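PDB 5V2D: dioxygenase from Pseudomonas brassicacearum, which probably cleaves the central double bond of lignin-derived stilbenes with molecular oxygen at an iron centre, yielding two aromatic aldehydes. Local coordinates for residues I180-F185 against V214-S219; T184-P189 against L198-Y203; H188-P193 against V238-A243. All coordinates share one frame; numbering follows the deposited sequence.

Contact 1: residues I180-F185 against V214-S219; sequences IKSATF and VYFELS
Ile-180 lays its CD1 methyl over the middle of the Phe-216 ring, 3.6 Å from the ring centroid and only 13° off the ring normal, a close CH-pi contact. Its other branch, CG2, reaches the far rim of the same ring and lies 3.8 Å from Phe-216 CZ. The isoleucine therefore spans the ring from its centre to its outer end. On the opposite face sits CG1 of Val-214, two residues earlier on the same strand and displaced toward the rim, which leaves the aromatic plane held between two aliphatic groups. The strand is 212-218, an inner strand of a four-stranded antiparallel sheet of the kind that forms the blades of the carotenoid-oxygenase beta-propeller, and the loop 180-185 runs past one side of it without any hydrogen bond between the two segments. Ser-182 meets the ring at its edge, near the plane, with OG 3.4 Å from Phe-216 CZ. Ser-182 OG is turned between the backbone N and the carbonyl carbon (chi1 43°) and from there donates to Thr-184 O at 2.8 Å, closing the loop on itself while the oxygen stays beside the aromatic edge. Phe-185 crosses Phe-216 at a slant, its CE1 4.1 Å from Phe-216 CD1, and stacks on Phe-176 as well.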
# COMPACT_ATOMS: atom_id res chain seq x y z
N ILE A 180 3.18 -15.74 15.99
CA ILE A 180 2.10 -15.50 14.99
C ILE A 180 1.89 -16.82 14.30
O ILE A 180 2.79 -17.30 13.69
CB ILE A 180 2.48 -14.38 13.98
CG1 ILE A 180 2.63 -13.06 14.70
CG2 ILE A 180 1.48 -14.32 12.86
CD1 ILE A 180 1.38 -12.46 15.25
N LYS A 181 0.70 -17.39 14.38
CA LYS A 181 0.46 -18.70 13.86
C LYS A 181 -0.42 -18.67 12.62
O LYS A 181 -0.80 -19.72 12.16
CB LYS A 181 -0.26 -19.58 14.93
CG LYS A 181 0.41 -19.71 16.26
CD LYS A 181 1.82 -20.18 16.14
CE LYS A 181 2.39 -20.58 17.50
NZ LYS A 181 3.81 -21.05 17.25
N SER A 182 -0.79 -17.53 12.09
CA SER A 182 -1.55 -17.48 10.86
C SER A 182 -0.61 -17.76 9.72
O SER A 182 0.58 -17.61 9.82
CB SER A 182 -2.18 -16.10 10.64
OG SER A 182 -1.26 -15.11 10.96
N ALA A 183 -1.21 -18.15 8.61
CA ALA A 183 -0.44 -18.41 7.38
C ALA A 183 0.03 -17.12 6.74
O ALA A 183 0.96 -17.16 5.98
CB ALA A 183 -1.29 -19.22 6.38
N THR A 184 -0.63 -15.99 7.03
CA THR A 184 -0.32 -14.69 6.38
C THR A 184 -0.25 -13.59 7.42
O THR A 184 -0.63 -13.81 8.58
CB THR A 184 -1.43 -14.34 5.39
OG1 THR A 184 -2.65 -14.11 6.12
CG2 THR A 184 -1.66 -15.48 4.38
N PHE A 185 0.19 -12.40 7.00
CA PHE A 185 0.19 -11.22 7.85
C PHE A 185 -0.05 -10.01 6.98
O PHE A 185 0.55 -9.93 5.90
CB PHE A 185 1.53 -11.18 8.52
CG PHE A 185 1.64 -10.22 9.66
CD1 PHE A 185 1.34 -10.60 10.97
CD2 PHE A 185 2.09 -8.91 9.44
CE1 PHE A 185 1.49 -9.71 12.01
CE2 PHE A 185 2.24 -8.04 10.49
CZ PHE A 185 1.94 -8.45 11.79
N VAL A 214 -7.98 -12.96 11.62
CA VAL A 214 -7.41 -12.81 12.96
C VAL A 214 -6.95 -11.39 13.17
O VAL A 214 -6.25 -10.87 12.26
CB VAL A 214 -6.08 -13.60 13.17
CG1 VAL A 214 -5.78 -13.82 14.63
CG2 VAL A 214 -5.96 -14.78 12.31
N TYR A 215 -7.26 -10.80 14.32
CA TYR A 215 -6.63 -9.53 14.77
C TYR A 215 -5.45 -9.84 15.69
O TYR A 215 -5.56 -10.74 16.53
CB TYR A 215 -7.66 -8.65 15.50
CG TYR A 215 -7.05 -7.44 16.10
CD1 TYR A 215 -6.49 -6.49 15.29
CD2 TYR A 215 -6.98 -7.25 17.46
CE1 TYR A 215 -5.88 -5.38 15.80
CE2 TYR A 215 -6.41 -6.13 18.00
CZ TYR A 215 -5.85 -5.19 17.17
OH TYR A 215 -5.21 -4.09 17.67
N PHE A 216 -4.35 -9.13 15.54
CA PHE A 216 -3.18 -9.20 16.38
C PHE A 216 -2.79 -7.84 16.93
O PHE A 216 -2.76 -6.86 16.18
CB PHE A 216 -1.94 -9.65 15.59
CG PHE A 216 -2.05 -10.97 14.98
CD1 PHE A 216 -2.03 -11.13 13.58
CD2 PHE A 216 -2.11 -12.09 15.79
CE1 PHE A 216 -2.05 -12.40 13.02
CE2 PHE A 216 -2.16 -13.39 15.21
CZ PHE A 216 -2.15 -13.51 13.81
N GLU A 217 -2.38 -7.81 18.22
CA GLU A 217 -1.85 -6.63 18.81
C GLU A 217 -0.54 -6.95 19.49
O GLU A 217 -0.51 -7.79 20.42
CB GLU A 217 -2.86 -6.00 19.75
CG GLU A 217 -2.35 -4.66 20.31
CD GLU A 217 -3.46 -3.66 20.68
OE1 GLU A 217 -3.02 -2.67 21.29
OE2 GLU A 217 -4.69 -3.80 20.32
N LEU A 218 0.54 -6.27 19.05
CA LEU A 218 1.88 -6.46 19.54
C LEU A 218 2.47 -5.24 20.21
O LEU A 218 2.22 -4.09 19.80
CB LEU A 218 2.84 -6.97 18.46
CG LEU A 218 2.43 -8.31 17.78
CD1 LEU A 218 2.08 -8.11 16.33
CD2 LEU A 218 3.47 -9.38 17.93
N SER A 219 3.25 -5.48 21.28
CA SER A 219 3.90 -4.44 21.99
C SER A 219 5.04 -3.94 21.18
O SER A 219 5.49 -4.61 20.23
CB SER A 219 4.39 -4.98 23.38
OG SER A 219 5.62 -5.66 23.22

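Contact 2: residues T184-P189 against L198-Y203; sequences TFTAHP and LLAFSY. With FE (Fe (III) ion), chain E.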
# COMPACT_ATOMS: atom_id res chain seq x y z
N THR A 184 -0.63 -15.99 7.03
CA THR A 184 -0.32 -14.69 6.38
C THR A 184 -0.25 -13.59 7.42
O THR A 184 -0.63 -13.81 8.58
CB THR A 184 -1.43 -14.34 5.39
OG1 THR A 184 -2.65 -14.11 6.12
CG2 THR A 184 -1.66 -15.48 4.38
N PHE A 185 0.19 -12.40 7.00
CA PHE A 185 0.19 -11.22 7.85
C PHE A 185 -0.05 -10.01 6.98
O PHE A 185 0.55 -9.93 5.90
CB PHE A 185 1.53 -11.18 8.52
CG PHE A 185 1.64 -10.22 9.66
CD1 PHE A 185 1.34 -10.60 10.97
CD2 PHE A 185 2.09 -8.91 9.44
CE1 PHE A 185 1.49 -9.71 12.01
CE2 PHE A 185 2.24 -8.04 10.49
CZ PHE A 185 1.94 -8.45 11.79
N THR A 186 -0.87 -9.08 7.40
CA THR A 186 -1.25 -7.94 6.55
C THR A 186 -0.07 -7.13 6.10
O THR A 186 0.95 -7.05 6.82
CB THR A 186 -2.24 -7.02 7.30
OG1 THR A 186 -2.75 -6.03 6.44
CG2 THR A 186 -1.63 -6.38 8.48
N ALA A 187 -0.22 -6.45 4.96
CA ALA A 187 0.73 -5.39 4.60
C ALA A 187 0.20 -4.02 5.06
O ALA A 187 0.83 -3.03 4.77
CB ALA A 187 0.94 -5.41 3.09
N HIS A 188 -0.92 -3.95 5.79
CA HIS A 188 -1.40 -2.69 6.31
C HIS A 188 -1.52 -2.65 7.85
O HIS A 188 -2.58 -2.28 8.35
CB HIS A 188 -2.68 -2.28 5.64
CG HIS A 188 -2.42 -1.65 4.31
ND1 HIS A 188 -1.83 -0.41 4.25
CD2 HIS A 188 -2.60 -2.06 3.04
CE1 HIS A 188 -1.64 -0.11 2.97
NE2 HIS A 188 -2.14 -1.07 2.22
N PRO A 189 -0.46 -3.01 8.56
CA PRO A 189 -0.48 -2.83 9.98
C PRO A 189 -0.45 -1.35 10.31
O PRO A 189 -0.06 -0.53 9.42
CB PRO A 189 0.82 -3.49 10.43
CG PRO A 189 1.78 -3.23 9.32
CD PRO A 189 0.89 -3.36 8.07
N LEU A 198 1.95 -2.45 17.61
CA LEU A 198 1.71 -2.82 16.22
C LEU A 198 0.39 -3.49 16.17
O LEU A 198 0.18 -4.51 16.83
CB LEU A 198 2.82 -3.71 15.70
CG LEU A 198 2.78 -4.09 14.22
CD1 LEU A 198 3.03 -2.83 13.42
CD2 LEU A 198 3.89 -5.05 13.92
N LEU A 199 -0.53 -2.90 15.41
CA LEU A 199 -1.87 -3.40 15.26
C LEU A 199 -1.94 -4.03 13.87
O LEU A 199 -1.60 -3.39 12.85
CB LEU A 199 -2.85 -2.28 15.35
CG LEU A 199 -2.58 -1.27 16.52
CD1 LEU A 199 -3.73 -0.27 16.61
CD2 LEU A 199 -2.46 -1.91 17.88
N ALA A 200 -2.28 -5.32 13.79
CA ALA A 200 -2.19 -6.03 12.57
C ALA A 200 -3.30 -7.09 12.47
O ALA A 200 -4.12 -7.21 13.36
CB ALA A 200 -0.80 -6.67 12.47
N PHE A 201 -3.32 -7.81 11.35
CA PHE A 201 -4.36 -8.81 11.15
C PHE A 201 -3.91 -9.77 10.07
O PHE A 201 -2.88 -9.53 9.40
CB PHE A 201 -5.70 -8.17 10.83
CG PHE A 201 -5.79 -7.59 9.46
CD1 PHE A 201 -6.29 -8.37 8.36
CD2 PHE A 201 -5.38 -6.30 9.21
CE1 PHE A 201 -6.30 -7.84 7.09
CE2 PHE A 201 -5.43 -5.77 7.91
CZ PHE A 201 -5.89 -6.52 6.86
N SER A 202 -4.68 -10.83 9.86
CA SER A 202 -4.43 -11.82 8.78
C SER A 202 -5.77 -12.28 8.18
O SER A 202 -6.75 -12.44 8.94
CB SER A 202 -3.70 -13.01 9.37
OG SER A 202 -3.76 -14.13 8.47
N TYR A 203 -5.87 -12.37 6.86
CA TYR A 203 -6.99 -13.04 6.21
C TYR A 203 -6.42 -14.26 5.43
O TYR A 203 -5.20 -14.37 5.25
CB TYR A 203 -7.87 -12.13 5.34
CG TYR A 203 -7.25 -11.76 4.01
CD1 TYR A 203 -6.35 -10.68 3.93
CD2 TYR A 203 -7.56 -12.44 2.88
CE1 TYR A 203 -5.78 -10.30 2.75
CE2 TYR A 203 -6.99 -12.11 1.64
CZ TYR A 203 -6.11 -11.06 1.57
OH TYR A 203 -5.58 -10.72 0.33
FE FE E . -2.23 -1.01 0.09
O HOH W 1 -3.38 -10.85 5.52
O HOH W 2 -1.77 -1.34 -1.89
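Thr-186 crosses the Phe-201 side chain at about a right angle and sets its CB over one face of the ring, 3.7 Å from the centroid and displaced toward the rim. Phe-201 CG lies between its own backbone N and carbonyl carbon (chi1 73°), which swings the ring back to the threonine although the CB points away from loop 184-189. The backbones are tied at the same place, where Thr-186 N donates to Phe-201 O at 2.9 Å. Thr-186 OG1 passes 3.1 Å from Phe-201 CE2 and accepts from His-188 N, 2.8 Å away, forming an ST turn. This turn shapes the chain just before His-188, whose NE2 binds the ferric ion at 2.1 Å.

Next to this, the outer end of the Phe-185 ring bears on Ala-200, with CZ only 3.3 Å from Ala-200 CB, while Leu-198 CD2 stands farther off at the ring edge. Pro-189 CB touches both Ala-200 CB and Leu-198 CD1.

Polar grouping replaces this apolar packing at the Thr-184 end of the segment. Thr-184 OG1 donates to Tyr-203 O at 2.7 Å and lies 2.6 Å from Ser-202 OG, whose proton could go to that hydroxyl or, more weakly, to Thr-184 O. A water that accepts from Tyr-203 N makes a further weak bond to Thr-184 OG1. The buried hydroxyls thus satisfy one another and the strand backbone, while the Thr-186 amide bond ties the loop to the strand two residues before the iron ligand and the ST turn holds the chain between them, consistent with Thr-186 helping to position the backbone of the ligand, as a second-shell residue would.

Contact 3: residues H188-P193 against V238-A243; sequences HPKLDP and VHDFAA. With FE (Fe (III) ion), chain E.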
# COMPACT_ATOMS: atom_id res chain seq x y z
N HIS A 188 -0.92 -3.95 5.79
CA HIS A 188 -1.40 -2.69 6.31
C HIS A 188 -1.52 -2.65 7.85
O HIS A 188 -2.58 -2.28 8.35
CB HIS A 188 -2.68 -2.28 5.64
CG HIS A 188 -2.42 -1.65 4.31
ND1 HIS A 188 -1.83 -0.41 4.25
CD2 HIS A 188 -2.60 -2.06 3.04
CE1 HIS A 188 -1.64 -0.11 2.97
NE2 HIS A 188 -2.14 -1.07 2.22
N PRO A 189 -0.46 -3.01 8.56
CA PRO A 189 -0.48 -2.83 9.98
C PRO A 189 -0.45 -1.35 10.31
O PRO A 189 -0.06 -0.53 9.42
CB PRO A 189 0.82 -3.49 10.43
CG PRO A 189 1.78 -3.23 9.32
CD PRO A 189 0.89 -3.36 8.07
N LYS A 190 -0.88 -1.01 11.52
CA LYS A 190 -0.83 0.39 11.98
C LYS A 190 -0.01 0.45 13.25
O LYS A 190 0.01 -0.51 14.02
CB LYS A 190 -2.22 0.86 12.37
CG LYS A 190 -3.40 0.59 11.47
CD LYS A 190 -3.27 1.32 10.21
CE LYS A 190 -4.48 0.97 9.35
NZ LYS A 190 -4.11 1.12 7.93
N LEU A 191 0.62 1.57 13.51
CA LEU A 191 1.24 1.88 14.85
C LEU A 191 0.33 2.74 15.68
O LEU A 191 -0.15 3.83 15.27
CB LEU A 191 2.52 2.67 14.69
CG LEU A 191 3.63 1.93 13.99
CD1 LEU A 191 4.79 2.97 13.82
CD2 LEU A 191 4.03 0.65 14.78
N ASP A 192 0.03 2.24 16.85
CA ASP A 192 -0.83 2.96 17.80
C ASP A 192 0.00 4.12 18.34
O ASP A 192 1.05 3.92 18.89
CB ASP A 192 -1.21 2.05 18.97
CG ASP A 192 -2.17 2.75 19.96
OD1 ASP A 192 -1.83 3.68 20.63
OD2 ASP A 192 -3.33 2.52 19.98
N PRO A 193 -0.46 5.35 18.17
CA PRO A 193 0.39 6.43 18.57
C PRO A 193 0.51 6.58 20.09
O PRO A 193 1.42 7.21 20.53
CB PRO A 193 -0.24 7.66 17.97
CG PRO A 193 -1.67 7.32 17.91
CD PRO A 193 -1.71 5.82 17.58
N VAL A 238 -9.04 -8.85 2.29
CA VAL A 238 -9.04 -7.78 3.30
C VAL A 238 -7.68 -7.11 3.18
O VAL A 238 -6.64 -7.56 3.82
CB VAL A 238 -9.27 -8.29 4.71
CG1 VAL A 238 -9.45 -7.12 5.67
CG2 VAL A 238 -10.53 -9.13 4.78
N HIS A 239 -7.66 -6.04 2.38
CA HIS A 239 -6.36 -5.42 2.06
C HIS A 239 -5.87 -4.53 3.21
O HIS A 239 -4.70 -4.60 3.63
CB HIS A 239 -6.40 -4.69 0.70
CG HIS A 239 -5.09 -4.05 0.34
ND1 HIS A 239 -3.94 -4.78 0.14
CD2 HIS A 239 -4.73 -2.74 0.29
CE1 HIS A 239 -2.94 -3.96 -0.12
NE2 HIS A 239 -3.39 -2.72 -0.02
N ASP A 240 -6.74 -3.62 3.65
CA ASP A 240 -6.43 -2.63 4.67
C ASP A 240 -7.43 -2.84 5.79
O ASP A 240 -8.37 -3.61 5.65
CB ASP A 240 -6.48 -1.24 4.04
CG ASP A 240 -5.69 -0.16 4.80
OD1 ASP A 240 -5.34 -0.38 6.00
OD2 ASP A 240 -5.48 0.95 4.21
N PHE A 241 -7.24 -2.20 6.91
CA PHE A 241 -8.21 -2.26 8.01
C PHE A 241 -8.18 -0.96 8.78
O PHE A 241 -7.54 -0.05 8.37
CB PHE A 241 -7.99 -3.52 8.89
CG PHE A 241 -6.96 -3.38 9.96
CD1 PHE A 241 -5.71 -2.96 9.70
CD2 PHE A 241 -7.27 -3.74 11.27
CE1 PHE A 241 -4.73 -2.92 10.70
CE2 PHE A 241 -6.30 -3.66 12.30
CZ PHE A 241 -5.05 -3.25 12.01
N ALA A 242 -9.01 -0.87 9.80
CA ALA A 242 -9.09 0.34 10.61
C ALA A 242 -9.01 -0.08 12.06
O ALA A 242 -9.64 -1.08 12.49
CB ALA A 242 -10.38 1.03 10.35
N ALA A 243 -8.21 0.63 12.81
CA ALA A 243 -8.08 0.39 14.24
C ALA A 243 -8.35 1.70 14.97
O ALA A 243 -7.95 2.78 14.50
CB ALA A 243 -6.70 -0.17 14.59
FE FE E . -2.23 -1.01 0.09
O HOH W 2 -1.77 -1.34 -1.89
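Two ligands of the ferric centre lie in this contact: His-239 NE2 joins His-188 on the ferric ion, at 2.1 Å, and a water is also bound. The NE2 atoms of His-188 and His-239 come within 3.1 Å of each other because they share the metal, not a hydrogen bond. The rings meet offset edge-to-face, planes at 79°, with CD2 of His-188 over one face of His-239. Against one face of the His-188 ring lies the carboxylate of Asp-240, stacked with its plane 21° from that of the ring. Asp-240 OD1 is gripped twice: Lys-190 NZ forms a salt bridge at 2.7 Å through the syn lone pair, and Phe-241 N comes from the anti side, tilted out of the carboxylate plane, 2.8 Å from OD1. OD2 bonds to Thr-305 N, next to the ligand His-304. A bend at chi2 (-66°) carries the lysine chain past Phe-241, whose ring edge faces His-188 O, with CE1 at 3.2 Å. His-239 ND1 is held by Glu-156. With His-304 and His-495 completing the set, this is the four-histidine iron site at the axis of the beta-propeller in carotenoid cleavage oxygenases, where second-shell glutamates commonly orient ligand histidines.

Overall arrangement
All three contacts involve the sheet of strands 190-191, 198-203, 212-218 and 224-231, and together they follow one run of chain inward to the metal. Contact 1 lies farthest out, its centre about 18 Å from the chain centre, yet is buried and largely apolar, with no hydrogen bond between its segments; contact 2, about 12 Å out, is also buried and mixes hydroxyl bonding with ring packing; contact 3, about 11 Å out and only partly buried, relies on metal ligation and a salt bridge. Contacts 1 and 2 share Thr-184 and Phe-185, and their strands are neighbours. Contacts 2 and 3 share His-188 and Pro-189, while contact 3 adds a link to the next sheet, which begins with strand 242-243.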